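PDB 6QGM: VirX1 from Cyanophage Syn10, which iodinates diverse substrates as a marine viral halogenase of the tryptophan halogenase family, probably with the help of a reduced flavin. Local coordinates for residues N83-G87 and K88-F92; F157-D160 and W161-Y165; Y260-R263 and E264-M267; P416-K419 and W420-M424. All coordinates share one frame; numbering follows the deposited sequence.

Interaction 1 (N83-G87 and K88-F92)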
loop_
_atom_site.group_PDB
_atom_site.type_symbol
_atom_site.label_atom_id
_atom_site.label_comp_id
_atom_site.label_asym_id
_atom_site.label_seq_id
_atom_site.Cartn_x
_atom_site.Cartn_y
_atom_site.Cartn_z
ATOM N N ASN B 83 -25.119 -24.060 -11.440
ATOM C CA ASN B 83 -25.382 -24.798 -10.171
ATOM C C ASN B 83 -24.500 -24.289 -9.016
ATOM O O ASN B 83 -24.512 -24.932 -7.979
ATOM C CB ASN B 83 -25.209 -26.307 -10.384
ATOM C CG ASN B 83 -26.213 -27.138 -9.618
ATOM O OD1 ASN B 83 -27.381 -26.796 -9.557
ATOM N ND2 ASN B 83 -25.780 -28.243 -9.047
ATOM N N PHE B 84 -23.830 -23.142 -9.153
ATOM C CA PHE B 84 -22.784 -22.665 -8.212
ATOM C C PHE B 84 -23.351 -21.780 -7.098
ATOM O O PHE B 84 -22.758 -21.778 -6.001
ATOM C CB PHE B 84 -21.679 -21.898 -8.936
ATOM C CG PHE B 84 -20.397 -22.678 -9.074
ATOM C CD1 PHE B 84 -20.184 -23.498 -10.172
ATOM C CD2 PHE B 84 -19.410 -22.593 -8.102
ATOM C CE1 PHE B 84 -19.013 -24.222 -10.291
ATOM C CE2 PHE B 84 -18.234 -23.312 -8.227
ATOM C CZ PHE B 84 -18.041 -24.138 -9.317
ATOM N N ARG B 85 -24.409 -21.017 -7.350
ATOM C CA ARG B 85 -24.942 -20.054 -6.347
ATOM C C ARG B 85 -25.709 -20.820 -5.277
ATOM O O ARG B 85 -25.395 -20.640 -4.084
ATOM C CB ARG B 85 -25.860 -18.996 -6.962
ATOM C CG ARG B 85 -26.364 -17.989 -5.933
ATOM C CD ARG B 85 -27.190 -16.830 -6.470
ATOM N NE ARG B 85 -28.447 -17.269 -7.094
ATOM C CZ ARG B 85 -28.712 -17.226 -8.388
ATOM N NH1 ARG B 85 -27.823 -16.748 -9.230
ATOM N NH2 ARG B 85 -29.875 -17.649 -8.836
ATOM N N GLU B 86 -26.661 -21.651 -5.700
ATOM C CA GLU B 86 -27.737 -22.189 -4.828
ATOM C C GLU B 86 -27.987 -23.684 -5.094
ATOM O O GLU B 86 -28.784 -24.268 -4.351
ATOM C CB GLU B 86 -28.975 -21.341 -5.109
ATOM C CG GLU B 86 -29.920 -21.187 -3.949
ATOM C CD GLU B 86 -31.183 -20.473 -4.387
ATOM O OE1 GLU B 86 -31.042 -19.410 -5.082
ATOM O OE2 GLU B 86 -32.295 -20.982 -4.058
ATOM N N GLY B 87 -27.354 -24.270 -6.113
ATOM C CA GLY B 87 -27.475 -25.694 -6.473
ATOM C C GLY B 87 -28.829 -26.054 -7.066
ATOM O O GLY B 87 -29.335 -27.157 -6.755
ATOM N N LYS B 88 -29.381 -25.195 -7.928
ATOM C CA LYS B 88 -30.732 -25.366 -8.534
ATOM C C LYS B 88 -30.707 -25.038 -10.030
ATOM O O LYS B 88 -31.727 -24.579 -10.538
ATOM C CB LYS B 88 -31.738 -24.480 -7.801
ATOM C CG LYS B 88 -32.054 -24.889 -6.369
ATOM C CD LYS B 88 -32.901 -23.850 -5.682
ATOM C CE LYS B 88 -33.811 -24.406 -4.614
ATOM N NZ LYS B 88 -34.625 -23.315 -4.043
ATOM N N GLY B 89 -29.585 -25.295 -10.714
ATOM C CA GLY B 89 -29.429 -25.140 -12.173
ATOM C C GLY B 89 -29.291 -23.689 -12.607
ATOM O O GLY B 89 -29.206 -23.452 -13.830
ATOM N N GLU B 90 -29.286 -22.731 -11.673
ATOM C CA GLU B 90 -29.090 -21.287 -11.967
ATOM C C GLU B 90 -27.724 -21.094 -12.635
ATOM O O GLU B 90 -26.768 -21.829 -12.286
ATOM C CB GLU B 90 -29.197 -20.427 -10.699
ATOM C CG GLU B 90 -28.038 -20.601 -9.725
ATOM C CD GLU B 90 -28.031 -21.888 -8.920
ATOM O OE1 GLU B 90 -29.128 -22.468 -8.690
ATOM O OE2 GLU B 90 -26.931 -22.300 -8.508
ATOM N N VAL B 91 -27.642 -20.102 -13.525
ATOM C CA VAL B 91 -26.470 -19.852 -14.410
ATOM C C VAL B 91 -26.055 -18.384 -14.298
ATOM O O VAL B 91 -26.919 -17.526 -14.179
ATOM C CB VAL B 91 -26.797 -20.223 -15.865
ATOM C CG1 VAL B 91 -25.578 -20.069 -16.755
ATOM C CG2 VAL B 91 -27.368 -21.622 -15.977
ATOM N N PHE B 92 -24.757 -18.131 -14.339
ATOM C CA PHE B 92 -24.190 -16.780 -14.512
ATOM C C PHE B 92 -22.903 -16.903 -15.320
ATOM O O PHE B 92 -22.333 -18.003 -15.385
ATOM C CB PHE B 92 -24.043 -16.079 -13.165
ATOM C CG PHE B 92 -23.092 -16.699 -12.177
ATOM C CD1 PHE B 92 -21.755 -16.327 -12.143
ATOM C CD2 PHE B 92 -23.545 -17.586 -11.219
ATOM C CE1 PHE B 92 -20.884 -16.862 -11.199
ATOM C CE2 PHE B 92 -22.674 -18.121 -10.281
ATOM C CZ PHE B 92 -21.346 -17.768 -10.281
#
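The Glu90 carboxylate is turned back into the hairpin loop and takes backbone N-H groups from the far side of the loop. Glu90 OE2 is 2.9 Å from Glu86 N in a nearly straight bond (170°). Gly87 N donates to Glu90 OE2 at 3.1 Å, on the syn side and close to the carboxylate plane. Glu86 N comes from well above that plane, on the same face as Gly87 N. Arg85 N adds a weak bond. Glu90 OE1 accepts from Lys88 N at 2.8 Å, also on its syn side. The torsions explain the reach. Glu90 CG sits between the backbone N and the carbonyl carbon (chi1 70°), and a bend at chi2 (-75°) folds the carboxylate inward.

The Arg85 guanidinium lies over the aliphatic part of Glu90. Glu90 CG is above one of its faces, near the rim, and Arg85 NH2 is 3.4 Å from Glu90 CB. This is contact with methylenes and not an ion pair. Arg85 NH1 bonds instead to Gly468 O.

Asn83 holds the base of the loop. Asn83 N donates to Glu90 O at 2.9 Å, and Asn83 OD1 accepts from Gly89 N at 2.9 Å, in the carbonyl plane. A weak salt bridge joins Glu86 OE2 and Lys88 NZ at 3.3 Å. The loop links strands 78-82 and 91-95, which are antiparallel neighbours.

One carboxylate thus satisfies several N-H groups of the hairpin loop, and those donors would be expected to favour its ionised form.

Interaction 2 (F157-D160 and W161-Y165)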
loop_
_atom_site.group_PDB
_atom_site.type_symbol
_atom_site.label_atom_id
_atom_site.label_comp_id
_atom_site.label_asym_id
_atom_site.label_seq_id
_atom_site.Cartn_x
_atom_site.Cartn_y
_atom_site.Cartn_z
ATOM N N PHE B 157 -16.635 -5.038 -27.643
ATOM C CA PHE B 157 -16.169 -6.415 -27.943
ATOM C C PHE B 157 -15.172 -6.361 -29.097
ATOM O O PHE B 157 -15.507 -5.804 -30.158
ATOM C CB PHE B 157 -17.345 -7.309 -28.328
ATOM C CG PHE B 157 -16.958 -8.665 -28.866
ATOM C CD1 PHE B 157 -16.359 -9.617 -28.041
ATOM C CD2 PHE B 157 -17.203 -8.986 -30.194
ATOM C CE1 PHE B 157 -16.001 -10.865 -28.542
ATOM C CE2 PHE B 157 -16.855 -10.236 -30.679
ATOM C CZ PHE B 157 -16.255 -11.173 -29.864
ATOM N N ASN B 158 -13.991 -6.946 -28.884
ATOM C CA ASN B 158 -12.876 -7.009 -29.864
ATOM C C ASN B 158 -12.599 -8.492 -30.149
ATOM O O ASN B 158 -11.990 -9.138 -29.298
ATOM C CB ASN B 158 -11.679 -6.222 -29.329
ATOM C CG ASN B 158 -10.392 -6.398 -30.113
ATOM O OD1 ASN B 158 -10.183 -7.389 -30.821
ATOM N ND2 ASN B 158 -9.518 -5.423 -29.968
ATOM N N PHE B 159 -13.057 -9.006 -31.293
ATOM C CA PHE B 159 -13.037 -10.449 -31.647
ATOM C C PHE B 159 -11.664 -11.061 -31.318
ATOM O O PHE B 159 -11.637 -12.055 -30.573
ATOM C CB PHE B 159 -13.449 -10.649 -33.111
ATOM C CG PHE B 159 -13.324 -12.084 -33.555
ATOM C CD1 PHE B 159 -14.279 -13.020 -33.187
ATOM C CD2 PHE B 159 -12.245 -12.508 -34.310
ATOM C CE1 PHE B 159 -14.168 -14.347 -33.573
ATOM C CE2 PHE B 159 -12.127 -13.834 -34.678
ATOM C CZ PHE B 159 -13.090 -14.751 -34.313
ATOM N N ASP B 160 -10.578 -10.488 -31.843
ATOM C CA ASP B 160 -9.185 -10.997 -31.673
ATOM C C ASP B 160 -8.858 -11.267 -30.196
ATOM O O ASP B 160 -8.329 -12.357 -29.897
ATOM C CB ASP B 160 -8.142 -10.031 -32.237
ATOM C CG ASP B 160 -7.731 -10.369 -33.663
ATOM O OD1 ASP B 160 -8.616 -10.842 -34.434
ATOM O OD2 ASP B 160 -6.514 -10.210 -33.981
ATOM N N TRP B 161 -9.127 -10.294 -29.325
ATOM C CA TRP B 161 -8.582 -10.247 -27.939
ATOM C C TRP B 161 -9.627 -10.632 -26.881
ATOM O O TRP B 161 -9.187 -11.065 -25.806
ATOM C CB TRP B 161 -7.973 -8.868 -27.673
ATOM C CG TRP B 161 -6.725 -8.673 -28.469
ATOM C CD1 TRP B 161 -6.618 -8.107 -29.705
ATOM C CD2 TRP B 161 -5.409 -9.116 -28.108
ATOM N NE1 TRP B 161 -5.312 -8.135 -30.122
ATOM C CE2 TRP B 161 -4.550 -8.738 -29.158
ATOM C CE3 TRP B 161 -4.868 -9.737 -26.977
ATOM C CZ2 TRP B 161 -3.182 -8.997 -29.124
ATOM C CZ3 TRP B 161 -3.508 -9.998 -26.944
ATOM C CH2 TRP B 161 -2.684 -9.633 -28.011
ATOM N N ASP B 162 -10.926 -10.471 -27.155
ATOM C CA ASP B 162 -12.044 -10.791 -26.226
ATOM C C ASP B 162 -12.622 -12.168 -26.540
ATOM O O ASP B 162 -13.594 -12.556 -25.869
ATOM C CB ASP B 162 -13.165 -9.750 -26.289
ATOM C CG ASP B 162 -12.775 -8.405 -25.705
ATOM O OD1 ASP B 162 -11.797 -8.365 -24.915
ATOM O OD2 ASP B 162 -13.459 -7.403 -26.047
ATOM N N THR B 163 -12.061 -12.885 -27.514
ATOM C CA THR B 163 -12.392 -14.306 -27.771
ATOM C C THR B 163 -11.139 -15.134 -27.520
ATOM O O THR B 163 -10.112 -14.837 -28.148
ATOM C CB THR B 163 -12.953 -14.522 -29.178
ATOM O OG1 THR B 163 -14.018 -13.595 -29.416
ATOM C CG2 THR B 163 -13.491 -15.917 -29.355
ATOM N N ALA B 164 -11.239 -16.105 -26.611
ATOM C CA ALA B 164 -10.223 -17.151 -26.355
ATOM C C ALA B 164 -10.688 -18.459 -27.015
ATOM O O ALA B 164 -11.552 -18.391 -27.911
ATOM C CB ALA B 164 -10.003 -17.303 -24.873
ATOM N N TYR B 165 -10.138 -19.612 -26.601
ATOM C CA TYR B 165 -10.172 -20.878 -27.386
ATOM C C TYR B 165 -10.327 -22.087 -26.462
ATOM O O TYR B 165 -9.827 -22.053 -25.332
ATOM C CB TYR B 165 -8.893 -21.008 -28.214
ATOM C CG TYR B 165 -8.546 -19.782 -29.025
ATOM C CD1 TYR B 165 -7.808 -18.740 -28.485
ATOM C CD2 TYR B 165 -8.961 -19.645 -30.334
ATOM C CE1 TYR B 165 -7.486 -17.605 -29.215
ATOM C CE2 TYR B 165 -8.658 -18.516 -31.080
ATOM C CZ TYR B 165 -7.910 -17.498 -30.525
ATOM O OH TYR B 165 -7.601 -16.401 -31.269
#
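Hydrogen bonds between Asn158 and Asp162 tie the two ends of this short helical turn in both directions. Asp162 N donates to Asn158 O at 2.7 Å. Asn158 N donates to Asp162 OD2 at 2.9 Å, and it meets that oxygen from above the carboxylate plane, 41° out of it. Asp162 CG is anti to its carbonyl carbon (chi1 -70°), which turns the carboxylate back toward Asn158 N.

Asn158 is the N-cap. Asn158 OD1 accepts weakly from Trp161 N at 3.4 Å. The amide and the indole run side by side and point the same way, but their planes are almost perpendicular (89°). OD1 lies in the indole plane, at the edge near Trp161 CD1. Further along, Thr163 OG1 and N both make weak bonds to Phe159 O, with OG1 at 3.1 Å.

The remaining contacts are those of the aromatic rings. Phe157 and Asp162 run antiparallel alongside one another, with Phe157 CD1 3.6 Å from Asp162 CB. Thr163 OG1 sits at the edge of the Phe157 ring, near its plane and 3.3 Å from Phe157 CZ. Asp160 CB is 3.5 Å from Trp161 CD1, obliquely to the indole.

The turn leads from helix 159-162 into strand 164-168, the middle strand of a three-stranded antiparallel sheet. Trp161 stacks on His58 of helix 52-59, and Phe159 meets Tyr75 of strand 74-76 edge-to-face. Phe157 packs on helix 137-143. Arg486 of the second subunit packs on Asn158, Trp161 and Asp162, so the cap also borders another chain.

Interaction 3 (Y260-R263 and E264-M267)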
loop_
_atom_site.group_PDB
_atom_site.type_symbol
_atom_site.label_atom_id
_atom_site.label_comp_id
_atom_site.label_asym_id
_atom_site.label_seq_id
_atom_site.Cartn_x
_atom_site.Cartn_y
_atom_site.Cartn_z
ATOM N N TYR B 260 -20.547 -36.016 -29.299
ATOM C CA TYR B 260 -21.689 -35.090 -29.511
ATOM C C TYR B 260 -22.931 -35.912 -29.848
ATOM O O TYR B 260 -22.818 -36.875 -30.611
ATOM C CB TYR B 260 -21.399 -34.076 -30.624
ATOM C CG TYR B 260 -20.508 -32.935 -30.215
ATOM C CD1 TYR B 260 -20.946 -31.966 -29.337
ATOM C CD2 TYR B 260 -19.230 -32.811 -30.717
ATOM C CE1 TYR B 260 -20.126 -30.922 -28.947
ATOM C CE2 TYR B 260 -18.397 -31.766 -30.355
ATOM C CZ TYR B 260 -18.845 -30.822 -29.454
ATOM O OH TYR B 260 -18.043 -29.795 -29.057
ATOM N N GLU B 261 -24.079 -35.527 -29.282
ATOM C CA GLU B 261 -25.426 -36.037 -29.665
ATOM C C GLU B 261 -26.007 -35.109 -30.736
ATOM O O GLU B 261 -26.473 -35.624 -31.750
ATOM C CB GLU B 261 -26.331 -36.157 -28.435
ATOM C CG GLU B 261 -25.913 -37.300 -27.522
ATOM C CD GLU B 261 -26.796 -37.575 -26.327
ATOM O OE1 GLU B 261 -27.491 -36.635 -25.875
ATOM O OE2 GLU B 261 -26.775 -38.745 -25.863
ATOM N N ASN B 262 -25.977 -33.796 -30.498
ATOM C CA ASN B 262 -26.389 -32.753 -31.475
ATOM C C ASN B 262 -25.285 -31.693 -31.545
ATOM O O ASN B 262 -25.375 -30.684 -30.841
ATOM C CB ASN B 262 -27.771 -32.182 -31.153
ATOM C CG ASN B 262 -28.265 -31.232 -32.224
ATOM O OD1 ASN B 262 -27.478 -30.617 -32.946
ATOM N ND2 ASN B 262 -29.576 -31.081 -32.313
ATOM N N ARG B 263 -24.296 -31.936 -32.404
ATOM C CA ARG B 263 -23.007 -31.205 -32.467
ATOM C C ARG B 263 -23.210 -29.700 -32.671
ATOM O O ARG B 263 -22.538 -28.916 -31.988
ATOM C CB ARG B 263 -22.170 -31.814 -33.585
ATOM C CG ARG B 263 -20.794 -31.197 -33.740
ATOM C CD ARG B 263 -20.264 -31.682 -35.060
ATOM N NE ARG B 263 -18.885 -31.318 -35.236
ATOM C CZ ARG B 263 -18.297 -31.095 -36.400
ATOM N NH1 ARG B 263 -18.988 -31.198 -37.520
ATOM N NH2 ARG B 263 -17.020 -30.775 -36.436
ATOM N N GLU B 264 -24.064 -29.313 -33.617
ATOM C CA GLU B 264 -24.354 -27.883 -33.938
ATOM C C GLU B 264 -24.890 -27.216 -32.666
ATOM O O GLU B 264 -24.305 -26.191 -32.307
ATOM C CB GLU B 264 -25.349 -27.784 -35.092
ATOM C CG GLU B 264 -24.768 -28.250 -36.423
ATOM C CD GLU B 264 -25.642 -27.989 -37.642
ATOM O OE1 GLU B 264 -26.441 -27.027 -37.606
ATOM O OE2 GLU B 264 -25.540 -28.746 -38.639
ATOM N N GLU B 265 -25.896 -27.802 -31.999
ATOM C CA GLU B 265 -26.556 -27.234 -30.790
ATOM C C GLU B 265 -25.602 -27.216 -29.584
ATOM O O GLU B 265 -25.681 -26.272 -28.782
ATOM C CB GLU B 265 -27.808 -28.032 -30.408
ATOM C CG GLU B 265 -29.041 -27.722 -31.235
ATOM C CD GLU B 265 -30.365 -28.149 -30.581
ATOM O OE1 GLU B 265 -30.447 -28.171 -29.327
ATOM O OE2 GLU B 265 -31.354 -28.412 -31.306
ATOM N N GLU B 266 -24.734 -28.222 -29.460
ATOM C CA GLU B 266 -23.982 -28.542 -28.212
ATOM C C GLU B 266 -22.621 -27.845 -28.170
ATOM O O GLU B 266 -22.135 -27.612 -27.056
ATOM C CB GLU B 266 -23.728 -30.044 -28.109
ATOM C CG GLU B 266 -24.914 -30.861 -27.657
ATOM C CD GLU B 266 -24.473 -32.237 -27.185
ATOM O OE1 GLU B 266 -23.905 -32.322 -26.051
ATOM O OE2 GLU B 266 -24.647 -33.206 -27.964
ATOM N N MET B 267 -22.008 -27.583 -29.324
ATOM C CA MET B 267 -20.638 -27.019 -29.425
ATOM C C MET B 267 -20.669 -25.555 -28.995
ATOM O O MET B 267 -20.661 -24.658 -29.858
ATOM C CB MET B 267 -20.090 -27.138 -30.849
ATOM C CG MET B 267 -18.625 -26.840 -30.931
ATOM S SD MET B 267 -18.068 -26.845 -32.636
ATOM C CE MET B 267 -18.627 -28.472 -33.148
#
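Glu266 and the backbone of Glu261 and Asn262 form a surface contact at the start of a short helix. The helix, 263-266, follows strand 252-258. Asn262 is the N-cap, and Asn262 OD1 accepts a weak bond from Glu265 N at 3.4 Å. Glu266 works in the reverse direction. Glu261 N donates to Glu266 OE2 at 2.7 Å, nearly along the C-O axis. Asn262 N donates to Glu266 OE2 at 2.9 Å, by the anti lone pair. The Glu266 side chain leaves with CG anti to the carbonyl carbon (chi1 -78°) and then runs extended back to these donors. Its other oxygen, OE1, makes a salt bridge with Arg317.

Tyr260 lies beside this side chain, running the opposite way. Glu266 CB touches the ring edge at Tyr260 CD1, 3.6 Å away. The ring and carboxylate planes are nearly perpendicular (85°). Arg263 CG sits above one face of the Tyr260 ring, toward its rim. Arg263 and Met267 lie side by side and point the same way, and Met267 CE is 3.5 Å from both CG and NE of Arg263.

Neighbouring elements surround the turn. Tyr260 OH bonds to Leu286 O, while Arg263 NH2 bonds to Trp287 O and the guanidinium makes a cation-pi contact with Trp287. Met267 packs on Tyr519 and Leu522 of helix 518-527 and on Pro285 of strand 279-285. Tyr260 and Glu266 rest on Ile290 of strand 290-296.

Interaction 4 (P416-K419 and W420-M424)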
loop_
_atom_site.group_PDB
_atom_site.type_symbol
_atom_site.label_atom_id
_atom_site.label_comp_id
_atom_site.label_asym_id
_atom_site.label_seq_id
_atom_site.Cartn_x
_atom_site.Cartn_y
_atom_site.Cartn_z
ATOM N N PRO B 416 -21.767 -31.695 3.042
ATOM C CA PRO B 416 -20.678 -31.338 3.941
ATOM C C PRO B 416 -19.578 -30.564 3.207
ATOM O O PRO B 416 -18.990 -29.685 3.823
ATOM C CB PRO B 416 -20.185 -32.688 4.485
ATOM C CG PRO B 416 -21.386 -33.593 4.335
ATOM C CD PRO B 416 -22.062 -33.130 3.069
ATOM N N TYR B 417 -19.349 -30.868 1.928
ATOM C CA TYR B 417 -18.342 -30.170 1.087
ATOM C C TYR B 417 -18.674 -28.684 1.019
ATOM O O TYR B 417 -17.781 -27.859 1.282
ATOM C CB TYR B 417 -18.257 -30.785 -0.307
ATOM C CG TYR B 417 -17.345 -30.059 -1.257
ATOM C CD1 TYR B 417 -15.988 -30.301 -1.294
ATOM C CD2 TYR B 417 -17.854 -29.132 -2.149
ATOM C CE1 TYR B 417 -15.155 -29.626 -2.173
ATOM C CE2 TYR B 417 -17.043 -28.457 -3.047
ATOM C CZ TYR B 417 -15.684 -28.703 -3.057
ATOM O OH TYR B 417 -14.877 -28.031 -3.929
ATOM N N TRP B 418 -19.926 -28.358 0.691
ATOM C CA TRP B 418 -20.385 -26.958 0.488
ATOM C C TRP B 418 -20.554 -26.271 1.843
ATOM O O TRP B 418 -20.264 -25.065 1.919
ATOM C CB TRP B 418 -21.658 -26.919 -0.375
ATOM C CG TRP B 418 -21.351 -27.128 -1.824
ATOM C CD1 TRP B 418 -21.598 -28.235 -2.576
ATOM C CD2 TRP B 418 -20.649 -26.207 -2.675
ATOM N NE1 TRP B 418 -21.123 -28.062 -3.845
ATOM C CE2 TRP B 418 -20.532 -26.830 -3.937
ATOM C CE3 TRP B 418 -20.131 -24.918 -2.502
ATOM C CZ2 TRP B 418 -19.905 -26.203 -5.010
ATOM C CZ3 TRP B 418 -19.510 -24.309 -3.559
ATOM C CH2 TRP B 418 -19.421 -24.930 -4.800
ATOM N N LYS B 419 -20.963 -27.010 2.883
ATOM C CA LYS B 419 -21.012 -26.464 4.264
ATOM C C LYS B 419 -19.590 -26.032 4.646
ATOM O O LYS B 419 -19.454 -24.933 5.212
ATOM C CB LYS B 419 -21.658 -27.441 5.242
ATOM C CG LYS B 419 -22.469 -26.753 6.334
ATOM C CD LYS B 419 -22.964 -27.671 7.425
ATOM C CE LYS B 419 -22.957 -27.038 8.813
ATOM N NZ LYS B 419 -22.639 -28.023 9.882
ATOM N N TRP B 420 -18.566 -26.815 4.280
ATOM C CA TRP B 420 -17.152 -26.469 4.592
ATOM C C TRP B 420 -16.742 -25.200 3.840
ATOM O O TRP B 420 -16.127 -24.310 4.465
ATOM C CB TRP B 420 -16.161 -27.589 4.279
ATOM C CG TRP B 420 -14.759 -27.202 4.658
ATOM C CD1 TRP B 420 -14.208 -27.245 5.909
ATOM C CD2 TRP B 420 -13.750 -26.642 3.802
ATOM N NE1 TRP B 420 -12.934 -26.752 5.892
ATOM C CE2 TRP B 420 -12.618 -26.391 4.605
ATOM C CE3 TRP B 420 -13.697 -26.305 2.442
ATOM C CZ2 TRP B 420 -11.443 -25.841 4.086
ATOM C CZ3 TRP B 420 -12.528 -25.768 1.929
ATOM C CH2 TRP B 420 -11.418 -25.538 2.744
ATOM N N CYS B 421 -17.040 -25.145 2.540
ATOM C CA CYS B 421 -16.603 -24.065 1.619
ATOM C C CYS B 421 -17.193 -22.713 2.049
ATOM O O CYS B 421 -16.462 -21.718 1.939
ATOM C CB CYS B 421 -16.991 -24.368 0.183
ATOM S SG CYS B 421 -15.995 -25.686 -0.555
ATOM N N THR B 422 -18.440 -22.693 2.541
ATOM C CA THR B 422 -19.268 -21.466 2.695
ATOM C C THR B 422 -19.427 -21.057 4.155
ATOM O O THR B 422 -19.801 -19.882 4.375
ATOM C CB THR B 422 -20.677 -21.629 2.099
ATOM O OG1 THR B 422 -21.356 -22.729 2.709
ATOM C CG2 THR B 422 -20.656 -21.830 0.599
ATOM N N GLN B 423 -19.227 -21.974 5.113
ATOM C CA GLN B 423 -19.627 -21.738 6.527
ATOM C C GLN B 423 -18.476 -22.023 7.498
ATOM O O GLN B 423 -18.564 -21.513 8.619
ATOM C CB GLN B 423 -20.866 -22.571 6.870
ATOM C CG GLN B 423 -22.082 -22.250 6.006
ATOM C CD GLN B 423 -22.504 -20.806 6.099
ATOM O OE1 GLN B 423 -22.416 -20.191 7.164
ATOM N NE2 GLN B 423 -22.956 -20.249 4.978
ATOM N N MET B 424 -17.450 -22.789 7.118
ATOM C CA MET B 424 -16.405 -23.259 8.070
ATOM C C MET B 424 -15.033 -22.710 7.677
ATOM O O MET B 424 -14.394 -22.090 8.528
ATOM C CB MET B 424 -16.378 -24.785 8.146
ATOM C CG MET B 424 -17.523 -25.328 8.975
ATOM S SD MET B 424 -17.156 -26.980 9.606
ATOM C CE MET B 424 -15.738 -26.674 10.667
#
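Cys421 lies one helical turn after Tyr417, and its side chain reaches back along the helix to two aromatic rings. Cys421 CB is 3.7 Å from Tyr417 O and 4.2 Å from Trp418 CE3, oblique to the indole. SG then leaves CB anti to the carbonyl carbon (chi1 -72°), and this carries it over a face of the Tyr417 ring. Cys421 SG stands 4.1 Å from the Tyr417 ring centroid and 19° off the normal, displaced toward the rim at CE2 and CZ. This is a sulfur-aromatic contact. A second one, longer and oblique, runs from SG to the six-membered ring of Trp418.

These residues belong to helix 416-424, whose i to i+4 bonds cross the contact. Cys421 N donates to Tyr417 O at 3.1 Å, and Trp420 N donates to Pro416 O at 2.9 Å. Gln423 N donates to Lys419 O. Toward the end there is a wider pi-type turn at 420-424. Tyr407 of helix 382-408 packs on both Tyr417 and Cys421.

Thr422, four residues after Trp418, meets its carbonyl and its indole. Thr422 N donates to Trp418 O at 3.1 Å. Thr422 OG1, placed between the backbone N and the carbonyl carbon (chi1 58°), is 2.7 Å from Trp418 O. Arg412 O is also near OG1, so the acceptor is not settled. Thr422 CG2 lies at the indole edge, near its plane. The polar ends have partners outside the helix: Tyr417 OH bonds to Asn250 OD1, Trp418 NE1 to Met276 O, and Gln423 OE1 to Arg385 of the third subunit.

How the interactions relate
The four contacts come one after another along the chain, all within the part that matches the tryptophan halogenase family. Interactions 1 and 4 touch directly: Phe84 CE2 is 4.0 Å from Trp418 CH2, with centres about 16 Å apart. Interactions 2 and 4 are farthest apart, about 36 Å between centres, on opposite sides of the chain's centre. Interaction 1 joins strands 78-82 and 91-95, and interaction 3 follows strand 252-258, all of one seven-stranded mixed sheet. Their centres are about 23 Å apart. Interaction 2 leads into a separate three-stranded sheet. Interactions 2 and 4 also meet other subunits, the second and the third respectively, so these local turns lie partly at subunit interfaces.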